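Local atomic coordinates of probable tagatose 6-phosphate kinase (Sinorhizobium meliloti, PDB entry 3TXV), a protein that probably acts in carbohydrate metabolism, perhaps as a tagatose-6-phosphate kinase, and belongs to the GatZ/KbaZ-like family. Residues I34-L39 with L410-V415; E237-Y242 with D268-D273; P290-A295 with D416-D421; Y301-I306 with E372-L377. One frame throughout, in Å; residues are numbered along the deposited sequence.

Contact 1: residues I34-L39 with L410-V415; sequences IEAAML and LALAAV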
loop_
_atom_site.group_PDB
_atom_site.type_symbol
_atom_site.label_atom_id
_atom_site.label_comp_id
_atom_site.label_asym_id
_atom_site.label_seq_id
_atom_site.Cartn_x
_atom_site.Cartn_y
_atom_site.Cartn_z
ATOM N N ILE A 34 9.826 2.784 -1.702
ATOM C CA ILE A 34 9.955 2.233 -3.030
ATOM C C ILE A 34 11.401 1.729 -3.276
ATOM O O ILE A 34 11.595 0.549 -3.635
ATOM C CB ILE A 34 9.466 3.228 -4.104
ATOM C CG1 ILE A 34 7.938 3.294 -4.077
ATOM C CG2 ILE A 34 9.913 2.792 -5.495
ATOM C CD1 ILE A 34 7.407 4.684 -4.292
ATOM N N GLU A 35 12.390 2.613 -3.054
ATOM C CA GLU A 35 13.818 2.294 -3.143
ATOM C C GLU A 35 14.106 1.016 -2.391
ATOM O O GLU A 35 14.773 0.126 -2.905
ATOM C CB GLU A 35 14.632 3.446 -2.562
ATOM C CG GLU A 35 16.188 3.296 -2.513
ATOM C CD GLU A 35 16.872 4.656 -2.251
ATOM O OE1 GLU A 35 16.161 5.703 -2.228
ATOM O OE2 GLU A 35 18.107 4.703 -2.092
ATOM N N ALA A 36 13.573 0.917 -1.180
ATOM C CA ALA A 36 13.781 -0.254 -0.339
ATOM C C ALA A 36 13.094 -1.509 -0.874
ATOM O O ALA A 36 13.638 -2.611 -0.808
ATOM C CB ALA A 36 13.318 0.043 1.061
ATOM N N ALA A 37 11.899 -1.336 -1.406
ATOM C CA ALA A 37 11.194 -2.436 -2.037
ATOM C C ALA A 37 11.970 -2.912 -3.218
ATOM O O ALA A 37 12.148 -4.098 -3.395
ATOM C CB ALA A 37 9.788 -2.036 -2.453
HETATM N N MSE A 38 12.436 -1.996 -4.038
HETATM C CA MSE A 38 13.222 -2.422 -5.175
HETATM C C MSE A 38 14.463 -3.216 -4.714
HETATM O O MSE A 38 14.619 -4.364 -5.091
HETATM C CB MSE A 38 13.572 -1.237 -6.074
HETATM C CG MSE A 38 12.441 -0.770 -6.982
HETATM SE SE MSE A 38 12.885 1.032 -7.395
HETATM C CE MSE A 38 11.862 1.425 -8.982
ATOM N N LEU A 39 15.294 -2.635 -3.845
ATOM C CA LEU A 39 16.513 -3.290 -3.357
ATOM C C LEU A 39 16.308 -4.726 -2.890
ATOM O O LEU A 39 17.162 -5.585 -3.121
ATOM C CB LEU A 39 17.208 -2.464 -2.266
ATOM C CG LEU A 39 17.912 -1.161 -2.720
ATOM C CD1 LEU A 39 18.536 -0.395 -1.567
ATOM C CD2 LEU A 39 18.972 -1.392 -3.812
ATOM N N LEU A 410 20.300 2.951 7.694
ATOM C CA LEU A 410 19.506 2.498 8.821
ATOM C C LEU A 410 17.997 2.665 8.574
ATOM O O LEU A 410 17.173 1.857 9.053
ATOM C CB LEU A 410 19.977 3.139 10.122
ATOM C CG LEU A 410 21.367 2.690 10.614
ATOM C CD1 LEU A 410 21.909 3.650 11.641
ATOM C CD2 LEU A 410 21.364 1.254 11.170
ATOM N N ALA A 411 17.638 3.663 7.780
ATOM C CA ALA A 411 16.254 3.809 7.357
ATOM C C ALA A 411 15.832 2.699 6.381
ATOM O O ALA A 411 14.851 2.045 6.627
ATOM C CB ALA A 411 16.015 5.208 6.775
ATOM N N LEU A 412 16.564 2.458 5.287
ATOM C CA LEU A 412 16.258 1.285 4.428
ATOM C C LEU A 412 16.211 -0.014 5.226
ATOM O O LEU A 412 15.346 -0.851 5.040
ATOM C CB LEU A 412 17.292 1.109 3.334
ATOM C CG LEU A 412 17.331 1.906 2.023
ATOM C CD1 LEU A 412 16.382 3.132 1.976
ATOM C CD2 LEU A 412 18.802 2.314 1.718
ATOM N N ALA A 413 17.155 -0.162 6.137
ATOM C CA ALA A 413 17.279 -1.350 6.969
ATOM C C ALA A 413 16.027 -1.623 7.734
ATOM O O ALA A 413 15.662 -2.779 7.868
ATOM C CB ALA A 413 18.425 -1.189 7.933
ATOM N N ALA A 414 15.387 -0.562 8.238
ATOM C CA ALA A 414 14.092 -0.687 8.930
ATOM C C ALA A 414 13.028 -1.195 7.958
ATOM O O ALA A 414 12.429 -2.246 8.203
ATOM C CB ALA A 414 13.669 0.630 9.566
ATOM N N VAL A 415 12.833 -0.492 6.836
ATOM C CA VAL A 415 11.878 -0.941 5.819
ATOM C C VAL A 415 12.092 -2.431 5.435
ATOM O O VAL A 415 11.158 -3.260 5.504
ATOM C CB VAL A 415 11.873 -0.017 4.558
ATOM C CG1 VAL A 415 10.626 -0.225 3.770
ATOM C CG2 VAL A 415 11.946 1.434 4.973
#
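Ala36 meets Val415 and Leu412 where helix 31-43 passes over helix 407-424. The close part of the contact is built round the methyl of Ala36, which sits between two apolar side chains spaced three residues apart on the other helix. On one of them, CB of Val415 lies 3.8 Å from Ala36 CB, and CG1 is equally near; CG1 stands opposite the backbone N of Val415 (chi1 -162°), which leaves CB and this one methyl as the surface offered to the alanine. Because Ala36 brings only a methyl, the backbones can approach, and its CA comes within 5.6 Å of Leu412 CA. The segment axes are 9.3 Å apart at a crossing angle of -66°.

Away from this point the packing opens out. Leu412 spreads its two methyls over the outer edge: CD1 is 4.4 Å from Ala36 CB and 4.5 Å from Glu35 CG, while CD2 reaches Leu39 CD1 at 4.3 Å, on a leucine that is largely exposed. Glu35 takes part through its aliphatic stem only, since its OE2 forms a salt bridge with Lys408, earlier on helix 407-424. Ile34, Ala37 and Met38 pack on strand 48-53, Ile34 and Met38 also on helix 68-81. Helix 407-424 thus packs beside the first barrel helix, 31-43, in an elaborated (beta/alpha)8 barrel with added C-terminal helices.

Contact 2: residues E237-Y242 with D268-D273; sequences ENVIAY and DYQTPD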
loop_
_atom_site.group_PDB
_atom_site.type_symbol
_atom_site.label_atom_id
_atom_site.label_comp_id
_atom_site.label_asym_id
_atom_site.label_seq_id
_atom_site.Cartn_x
_atom_site.Cartn_y
_atom_site.Cartn_z
ATOM N N GLU A 237 -3.644 -0.202 18.424
ATOM C CA GLU A 237 -2.581 -0.829 19.219
ATOM C C GLU A 237 -2.634 -2.323 19.348
ATOM O O GLU A 237 -2.008 -2.876 20.268
ATOM C CB GLU A 237 -2.588 -0.308 20.639
ATOM C CG GLU A 237 -2.756 1.162 20.801
ATOM C CD GLU A 237 -3.187 1.489 22.200
ATOM O OE1 GLU A 237 -3.428 0.540 22.982
ATOM O OE2 GLU A 237 -3.283 2.690 22.524
ATOM N N ASN A 238 -3.384 -2.982 18.469
ATOM C CA ASN A 238 -3.480 -4.441 18.500
ATOM C C ASN A 238 -3.725 -5.040 17.117
ATOM O O ASN A 238 -4.388 -4.433 16.297
ATOM C CB ASN A 238 -4.471 -4.906 19.609
ATOM C CG ASN A 238 -5.616 -5.807 19.075
ATOM O OD1 ASN A 238 -5.781 -6.997 19.489
ATOM N ND2 ASN A 238 -6.439 -5.229 18.169
ATOM N N VAL A 239 -3.135 -6.206 16.863
ATOM C CA VAL A 239 -3.259 -6.945 15.603
ATOM C C VAL A 239 -4.083 -8.229 15.826
ATOM O O VAL A 239 -3.956 -8.901 16.865
ATOM C CB VAL A 239 -1.846 -7.313 15.050
ATOM C CG1 VAL A 239 -1.900 -8.135 13.733
ATOM C CG2 VAL A 239 -0.985 -6.062 14.884
ATOM N N ILE A 240 -4.941 -8.563 14.858
ATOM C CA ILE A 240 -5.635 -9.861 14.856
ATOM C C ILE A 240 -4.907 -10.730 13.851
ATOM O O ILE A 240 -4.793 -10.369 12.689
ATOM C CB ILE A 240 -7.103 -9.745 14.395
ATOM C CG1 ILE A 240 -7.933 -8.750 15.228
ATOM C CG2 ILE A 240 -7.742 -11.133 14.236
ATOM C CD1 ILE A 240 -7.885 -8.917 16.703
ATOM N N ALA A 241 -4.397 -11.863 14.302
ATOM C CA ALA A 241 -3.675 -12.791 13.434
ATOM C C ALA A 241 -4.603 -13.664 12.565
ATOM O O ALA A 241 -5.717 -14.009 12.972
ATOM C CB ALA A 241 -2.769 -13.674 14.280
ATOM N N TYR A 242 -4.110 -14.027 11.384
ATOM C CA TYR A 242 -4.772 -14.941 10.450
ATOM C C TYR A 242 -5.041 -16.317 11.038
ATOM O O TYR A 242 -4.116 -17.063 11.335
ATOM C CB TYR A 242 -3.903 -15.086 9.185
ATOM C CG TYR A 242 -4.337 -16.125 8.160
ATOM C CD1 TYR A 242 -5.674 -16.245 7.765
ATOM C CD2 TYR A 242 -3.390 -16.961 7.558
ATOM C CE1 TYR A 242 -6.062 -17.192 6.825
ATOM C CE2 TYR A 242 -3.768 -17.921 6.603
ATOM C CZ TYR A 242 -5.105 -18.024 6.244
ATOM O OH TYR A 242 -5.485 -18.951 5.312
ATOM N N ASP A 268 -0.725 -6.005 6.780
ATOM C CA ASP A 268 0.193 -5.198 7.580
ATOM C C ASP A 268 0.306 -5.702 8.992
ATOM O O ASP A 268 -0.708 -6.102 9.592
ATOM C CB ASP A 268 -0.273 -3.769 7.601
ATOM C CG ASP A 268 -0.186 -3.126 6.238
ATOM O OD1 ASP A 268 -1.077 -3.389 5.385
ATOM O OD2 ASP A 268 0.780 -2.360 6.019
ATOM N N TYR A 269 1.547 -5.713 9.495
ATOM C CA TYR A 269 1.893 -6.082 10.882
ATOM C C TYR A 269 1.655 -7.533 11.191
ATOM O O TYR A 269 1.709 -7.909 12.352
ATOM C CB TYR A 269 1.156 -5.219 11.950
ATOM C CG TYR A 269 1.137 -3.751 11.647
ATOM C CD1 TYR A 269 2.315 -3.016 11.647
ATOM C CD2 TYR A 269 -0.040 -3.110 11.320
ATOM C CE1 TYR A 269 2.350 -1.668 11.315
ATOM C CE2 TYR A 269 -0.040 -1.746 10.982
ATOM C CZ TYR A 269 1.179 -1.029 10.988
ATOM O OH TYR A 269 1.230 0.311 10.700
ATOM N N GLN A 270 1.359 -8.361 10.202
ATOM C CA GLN A 270 1.103 -9.774 10.523
ATOM C C GLN A 270 2.441 -10.488 10.803
ATOM O O GLN A 270 3.478 -10.052 10.292
ATOM C CB GLN A 270 0.288 -10.470 9.417
ATOM C CG GLN A 270 -1.160 -10.036 9.330
ATOM C CD GLN A 270 -2.099 -10.799 10.281
ATOM O OE1 GLN A 270 -1.948 -11.985 10.505
ATOM N NE2 GLN A 270 -3.071 -10.112 10.818
ATOM N N THR A 271 2.422 -11.562 11.598
ATOM C CA THR A 271 3.665 -12.316 11.891
ATOM C C THR A 271 4.172 -13.108 10.683
ATOM O O THR A 271 3.380 -13.799 10.035
ATOM C CB THR A 271 3.502 -13.348 13.033
ATOM O OG1 THR A 271 2.597 -14.406 12.631
ATOM C CG2 THR A 271 3.054 -12.681 14.374
ATOM N N PRO A 272 5.490 -13.046 10.391
ATOM C CA PRO A 272 6.083 -13.812 9.291
ATOM C C PRO A 272 5.431 -15.174 9.068
ATOM O O PRO A 272 5.334 -15.634 7.922
ATOM C CB PRO A 272 7.541 -14.006 9.739
ATOM C CG PRO A 272 7.797 -12.918 10.777
ATOM C CD PRO A 272 6.491 -12.181 11.032
ATOM N N ASP A 273 5.003 -15.800 10.163
ATOM C CA ASP A 273 4.355 -17.092 10.139
ATOM C C ASP A 273 2.991 -16.989 9.459
ATOM O O ASP A 273 2.751 -17.637 8.424
ATOM C CB ASP A 273 4.192 -17.609 11.559
ATOM C CG ASP A 273 4.485 -19.097 11.668
ATOM O OD1 ASP A 273 5.689 -19.464 11.536
ATOM O OD2 ASP A 273 3.512 -19.888 11.870
#
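Gln270 and Val239 bring together two loop-rich segments, with the glutamine amide gripping the backbone beyond the valine. From CB to CG the Gln270 chain makes no close approach to 237-242; a bend at chi2 (-85°) then turns the amide toward the backbone of 240-242. Gln270 CD arrives 3.6 Å from Ile240 O, and the two ends divide the work. Gln270 NE2 donates to Ile240 O (2.6 Å), which lies almost in the amide plane, and also rests 3.7 Å from Val239 CG1. Gln270 OE1 accepts from Tyr242 N at 3.1 Å with an N-H...O angle of 152°, passing Ala241 CA at 3.5 Å. Two bonds to one peptide stretch fix the rotation of the amide. With an alanine here, Ile240 O and Tyr242 N would probably both lose these mates and that backbone would be less firmly tied.

Beside this grip, Val239 CG2 packs on Tyr269 CB at 3.7 Å, while the tyrosine ring leads away and its OH bonds to Tyr353 O. Ile240 is also paired through its backbone with Glu233. By meeting the C=O of one residue and the N-H two places on, the amide mimics a neighbouring beta strand, here tying a beta hairpin to the loop that follows barrel strand 261-264.

Contact 3: residues P290-A295 with D416-D421; sequences PGLTFA and DAVLQD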
loop_
_atom_site.group_PDB
_atom_site.type_symbol
_atom_site.label_atom_id
_atom_site.label_comp_id
_atom_site.label_asym_id
_atom_site.label_seq_id
_atom_site.Cartn_x
_atom_site.Cartn_y
_atom_site.Cartn_z
ATOM N N PRO A 290 1.024 0.321 5.127
ATOM C CA PRO A 290 1.168 1.012 6.382
ATOM C C PRO A 290 2.248 0.430 7.223
ATOM O O PRO A 290 2.988 1.103 7.863
ATOM C CB PRO A 290 -0.179 0.798 6.996
ATOM C CG PRO A 290 -1.076 0.817 5.866
ATOM C CD PRO A 290 -0.342 0.456 4.647
ATOM N N GLY A 291 2.372 -0.858 7.183
ATOM C CA GLY A 291 3.441 -1.472 7.895
ATOM C C GLY A 291 4.766 -0.975 7.398
ATOM O O GLY A 291 5.718 -1.139 8.062
ATOM N N LEU A 292 4.852 -0.408 6.218
ATOM C CA LEU A 292 6.141 -0.192 5.645
ATOM C C LEU A 292 6.590 1.170 5.991
ATOM O O LEU A 292 7.730 1.400 6.171
ATOM C CB LEU A 292 6.052 -0.294 4.144
ATOM C CG LEU A 292 5.859 -1.684 3.626
ATOM C CD1 LEU A 292 5.473 -1.652 2.251
ATOM C CD2 LEU A 292 7.097 -2.369 3.756
ATOM N N THR A 293 5.664 2.092 6.058
ATOM C CA THR A 293 5.952 3.468 6.477
ATOM C C THR A 293 5.889 3.610 7.991
ATOM O O THR A 293 6.472 4.535 8.575
ATOM C CB THR A 293 4.948 4.430 5.899
ATOM O OG1 THR A 293 3.625 3.852 6.002
ATOM C CG2 THR A 293 5.293 4.759 4.450
ATOM N N PHE A 294 5.148 2.710 8.629
ATOM C CA PHE A 294 5.202 2.614 10.062
ATOM C C PHE A 294 6.677 2.373 10.493
ATOM O O PHE A 294 7.217 3.151 11.268
ATOM C CB PHE A 294 4.249 1.516 10.546
ATOM C CG PHE A 294 4.292 1.278 12.019
ATOM C CD1 PHE A 294 5.286 0.477 12.575
ATOM C CD2 PHE A 294 3.355 1.878 12.855
ATOM C CE1 PHE A 294 5.350 0.267 13.973
ATOM C CE2 PHE A 294 3.389 1.675 14.216
ATOM C CZ PHE A 294 4.383 0.858 14.792
ATOM N N ALA A 295 7.326 1.332 9.973
ATOM C CA ALA A 295 8.736 1.067 10.278
ATOM C C ALA A 295 9.686 2.245 9.901
ATOM O O ALA A 295 10.608 2.619 10.682
ATOM C CB ALA A 295 9.164 -0.184 9.611
ATOM N N ASP A 416 13.338 -2.746 5.066
ATOM C CA ASP A 416 13.756 -4.071 4.594
ATOM C C ASP A 416 13.398 -5.179 5.589
ATOM O O ASP A 416 13.041 -6.271 5.199
ATOM C CB ASP A 416 15.255 -4.044 4.302
ATOM C CG ASP A 416 15.687 -5.124 3.332
ATOM O OD1 ASP A 416 15.338 -5.032 2.134
ATOM O OD2 ASP A 416 16.402 -6.052 3.750
ATOM N N ALA A 417 13.450 -4.885 6.880
ATOM C CA ALA A 417 13.043 -5.888 7.866
ATOM C C ALA A 417 11.571 -6.344 7.712
ATOM O O ALA A 417 11.260 -7.525 7.862
ATOM C CB ALA A 417 13.353 -5.424 9.284
ATOM N N VAL A 418 10.677 -5.412 7.388
ATOM C CA VAL A 418 9.278 -5.738 7.098
ATOM C C VAL A 418 9.238 -6.513 5.792
ATOM O O VAL A 418 8.743 -7.636 5.748
ATOM C CB VAL A 418 8.418 -4.466 6.982
ATOM C CG1 VAL A 418 6.939 -4.808 6.908
ATOM C CG2 VAL A 418 8.713 -3.482 8.141
ATOM N N LEU A 419 9.818 -5.921 4.752
ATOM C CA LEU A 419 9.902 -6.534 3.420
ATOM C C LEU A 419 10.454 -7.946 3.348
ATOM O O LEU A 419 9.943 -8.747 2.593
ATOM C CB LEU A 419 10.729 -5.674 2.480
ATOM C CG LEU A 419 10.100 -4.394 1.967
ATOM C CD1 LEU A 419 10.944 -3.906 0.821
ATOM C CD2 LEU A 419 8.654 -4.614 1.544
ATOM N N GLN A 420 11.514 -8.231 4.098
ATOM C CA GLN A 420 12.062 -9.588 4.184
ATOM C C GLN A 420 10.947 -10.597 4.426
ATOM O O GLN A 420 10.931 -11.646 3.778
ATOM C CB GLN A 420 13.103 -9.739 5.309
ATOM C CG GLN A 420 14.572 -9.876 4.871
ATOM C CD GLN A 420 15.534 -10.191 6.058
ATOM O OE1 GLN A 420 16.638 -9.607 6.189
ATOM N NE2 GLN A 420 15.106 -11.118 6.921
ATOM N N ASP A 421 10.014 -10.297 5.333
ATOM C CA ASP A 421 9.019 -11.308 5.692
ATOM C C ASP A 421 8.040 -11.573 4.556
ATOM O O ASP A 421 7.529 -12.676 4.428
ATOM C CB ASP A 421 8.266 -10.952 6.984
ATOM C CG ASP A 421 9.190 -10.828 8.205
ATOM O OD1 ASP A 421 10.150 -11.628 8.343
ATOM O OD2 ASP A 421 8.932 -9.916 9.032
#
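Val418 has chi1 near -171°, which sets CG1 across from its own backbone N and CG2 across from its carbonyl carbon; the two methyls fork toward Gly291, Leu292 and Ala295. Leu292 has chi1 at -72°, with CG opposite the carbonyl carbon, and this swings its CD2 methyl round from the flank of the helix to the valine.

CG2 of Val418 takes one side of the fork, lying 3.6 Å from Ala295 CB and 3.8 Å from Gly291 O. Val418 CG1 takes the other, 4.0 Å from Leu292 CD2. Gly291 has no side chain, and any CB at this position would point at the valine; its absence lets Val418 lie against bare backbone one turn before Ala295. Leu292 CD2 also meets Leu419 CD2 at 3.5 Å, the two leucine side chains crossing at about a right angle. The contact is therefore wholly apolar on its side-chain side, a single valine set against Gly291 and Ala295, with a leucine pair beside it. The segments run roughly antiparallel at 151°, their axes 9.2 Å apart at the closest point, and the nearest CA pair is Leu292 with Val418.

Polar groups are placed round the margin: Gly291 N probably bonds to Asp268 OD2, and Asp416 of helix 407-424 forms a salt bridge with Arg40. Against the leucine pair lies the first barrel strand, 23-26, where both Leu292 and Leu419 touch Ile26. Helix 31-43 flanks the same pair, with Val33 against Leu292 and Ala37 and Arg40 against Leu419, while Asp421 reaches helix 272-280.

Contact 4: residues Y301-I306 with E372-L377; sequences YGLDQI and ELMSLL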
loop_
_atom_site.group_PDB
_atom_site.type_symbol
_atom_site.label_atom_id
_atom_site.label_comp_id
_atom_site.label_asym_id
_atom_site.label_seq_id
_atom_site.Cartn_x
_atom_site.Cartn_y
_atom_site.Cartn_z
ATOM N N TYR A 301 12.376 8.359 13.680
ATOM C CA TYR A 301 12.256 8.853 15.063
ATOM C C TYR A 301 13.418 8.429 15.956
ATOM O O TYR A 301 13.901 9.235 16.732
ATOM C CB TYR A 301 10.909 8.470 15.701
ATOM C CG TYR A 301 9.738 9.396 15.379
ATOM C CD1 TYR A 301 9.801 10.294 14.328
ATOM C CD2 TYR A 301 8.554 9.334 16.123
ATOM C CE1 TYR A 301 8.751 11.115 14.025
ATOM C CE2 TYR A 301 7.476 10.166 15.828
ATOM C CZ TYR A 301 7.583 11.060 14.774
ATOM O OH TYR A 301 6.521 11.910 14.452
ATOM N N GLY A 302 13.858 7.176 15.854
ATOM C CA GLY A 302 15.196 6.765 16.354
ATOM C C GLY A 302 16.340 7.706 15.951
ATOM O O GLY A 302 17.063 8.266 16.806
ATOM N N LEU A 303 16.466 7.930 14.642
ATOM C CA LEU A 303 17.477 8.864 14.123
ATOM C C LEU A 303 17.265 10.266 14.673
ATOM O O LEU A 303 18.220 10.988 14.970
ATOM C CB LEU A 303 17.490 8.883 12.596
ATOM C CG LEU A 303 17.966 7.563 12.014
ATOM C CD1 LEU A 303 17.868 7.514 10.498
ATOM C CD2 LEU A 303 19.348 7.337 12.471
ATOM N N ASP A 304 16.009 10.656 14.813
ATOM C CA ASP A 304 15.719 11.924 15.431
ATOM C C ASP A 304 16.349 11.980 16.825
ATOM O O ASP A 304 17.036 12.959 17.135
ATOM C CB ASP A 304 14.224 12.158 15.480
ATOM C CG ASP A 304 13.865 13.547 15.947
ATOM O OD1 ASP A 304 14.532 14.516 15.513
ATOM O OD2 ASP A 304 12.904 13.659 16.749
ATOM N N GLN A 305 16.166 10.932 17.644
ATOM C CA GLN A 305 16.684 10.972 19.025
ATOM C C GLN A 305 18.210 10.822 19.096
ATOM O O GLN A 305 18.860 11.396 19.947
ATOM C CB GLN A 305 16.022 9.953 19.929
ATOM C CG GLN A 305 14.530 10.004 19.965
ATOM C CD GLN A 305 13.947 8.599 20.065
ATOM O OE1 GLN A 305 13.948 7.983 21.132
ATOM N NE2 GLN A 305 13.487 8.068 18.936
ATOM N N ILE A 306 18.787 10.047 18.198
ATOM C CA ILE A 306 20.228 9.998 18.112
ATOM C C ILE A 306 20.811 11.392 17.808
ATOM O O ILE A 306 21.785 11.834 18.439
ATOM C CB ILE A 306 20.633 8.997 17.089
ATOM C CG1 ILE A 306 20.687 7.627 17.744
ATOM C CG2 ILE A 306 21.936 9.376 16.422
ATOM C CD1 ILE A 306 20.526 6.533 16.724
ATOM N N GLU A 372 16.643 18.214 7.148
ATOM C CA GLU A 372 17.546 18.791 8.124
ATOM C C GLU A 372 18.247 17.636 8.869
ATOM O O GLU A 372 19.465 17.660 9.088
ATOM C CB GLU A 372 16.788 19.722 9.079
ATOM C CG GLU A 372 17.680 20.604 9.939
ATOM C CD GLU A 372 16.914 21.728 10.659
ATOM O OE1 GLU A 372 16.019 21.445 11.484
ATOM O OE2 GLU A 372 17.209 22.917 10.413
ATOM N N LEU A 373 17.458 16.611 9.211
ATOM C CA LEU A 373 17.891 15.520 10.062
ATOM C C LEU A 373 18.754 14.556 9.307
ATOM O O LEU A 373 19.753 14.097 9.844
ATOM C CB LEU A 373 16.683 14.787 10.644
ATOM C CG LEU A 373 16.852 13.388 11.249
ATOM C CD1 LEU A 373 17.768 13.397 12.463
ATOM C CD2 LEU A 373 15.497 12.784 11.600
HETATM N N MSE A 374 18.365 14.235 8.077
HETATM C CA MSE A 374 19.146 13.330 7.234
HETATM C C MSE A 374 20.521 13.886 6.893
HETATM O O MSE A 374 21.489 13.120 6.769
HETATM C CB MSE A 374 18.404 12.975 5.941
HETATM C CG MSE A 374 17.236 12.042 6.172
HETATM SE SE MSE A 374 17.785 10.548 7.272
HETATM C CE MSE A 374 18.215 9.384 5.826
ATOM N N SER A 375 20.597 15.205 6.747
ATOM C CA SER A 375 21.793 15.835 6.256
ATOM C C SER A 375 22.687 16.178 7.444
ATOM O O SER A 375 23.911 16.290 7.321
ATOM C CB SER A 375 21.442 17.073 5.427
ATOM O OG SER A 375 21.286 18.215 6.252
ATOM N N LEU A 376 22.073 16.343 8.603
ATOM C CA LEU A 376 22.838 16.521 9.814
ATOM C C LEU A 376 23.519 15.211 10.219
ATOM O O LEU A 376 24.479 15.238 11.002
ATOM C CB LEU A 376 21.938 17.008 10.920
ATOM C CG LEU A 376 22.512 17.064 12.317
ATOM C CD1 LEU A 376 23.574 18.116 12.293
ATOM C CD2 LEU A 376 21.417 17.420 13.286
ATOM N N LEU A 377 23.062 14.074 9.679
ATOM C CA LEU A 377 23.720 12.790 9.971
ATOM C C LEU A 377 24.528 12.215 8.789
ATOM O O LEU A 377 25.085 11.120 8.878
ATOM C CB LEU A 377 22.713 11.777 10.526
ATOM C CG LEU A 377 22.013 12.123 11.856
ATOM C CD1 LEU A 377 20.878 11.151 12.140
ATOM C CD2 LEU A 377 22.942 12.171 13.040
#
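A helix-helix crossing outside the barrel is made here by Leu303 and Asp304 of helix 290-310, which follows the last barrel strand, against Leu373 near the end of helix 364-376 and Leu377 just beyond it. The segment axes come within 10.2 Å of each other and cross at 61°.

Leu373 straddles the peptide link between Leu303 and Asp304. Its CG stands opposite the backbone N (chi1 163°), carrying the forked end out to the other helix, where Leu373 CD1 lies 3.5 Å from Leu303 O and Leu373 CD2 lies 3.9 Å from Asp304 N. Leu373 CD2 also touches Asp304 CB at 4.1 Å. One turn on, Leu377 lays its CD1 alongside Leu303, 4.1 Å from the CB of that residue and equally near its CD2, the two side chains meeting at a slant. Met374, present as selenomethionine, begins by pointing away but curls back, and its SE comes 4.4 Å from Leu303 CD1. Leu303 is thus met by three residues of segment 372-377. Putting an alanine in place of Leu373 would probably open a gap over the backbone of Leu303 and Asp304 and leave Asp304 CB without its apolar neighbour.

Asp304 is buried and meets Leu373 through its backbone N, CA and CB, not through its carboxylate. That group leads off to Arg315, with which OD1 forms a salt bridge, and it also accepts from the backbone N of Leu319 and Ala320 at the start of helix 319-329. The chemistry is accordingly divided: the helices adhere through methyls on backbone and side chains, while the one buried charge is satisfied outside the leucine layer.

How the contacts relate
Along the chain, contact 2 closes before contacts 3 and 4 open; contact 4 is nested inside the loop of contact 3, contacts 2 and 4 inside that of contact 1, and contacts 1 and 3 interlock. Contacts 1 and 3 are neighbours, centres 8 Å apart. Contacts 3 and 4 share helix 290-310, centres about 20 Å apart. Contact 2 touches contact 3 through Asp268 and Tyr269. Contact 1 brings helix 407-424 back to the first barrel helix, 31-43, and contact 3 sets it beside helix 290-310, after the last barrel strand, so it spans the place where the first and last beta-alpha units meet; contact 4 adds helix 364-376 farther out.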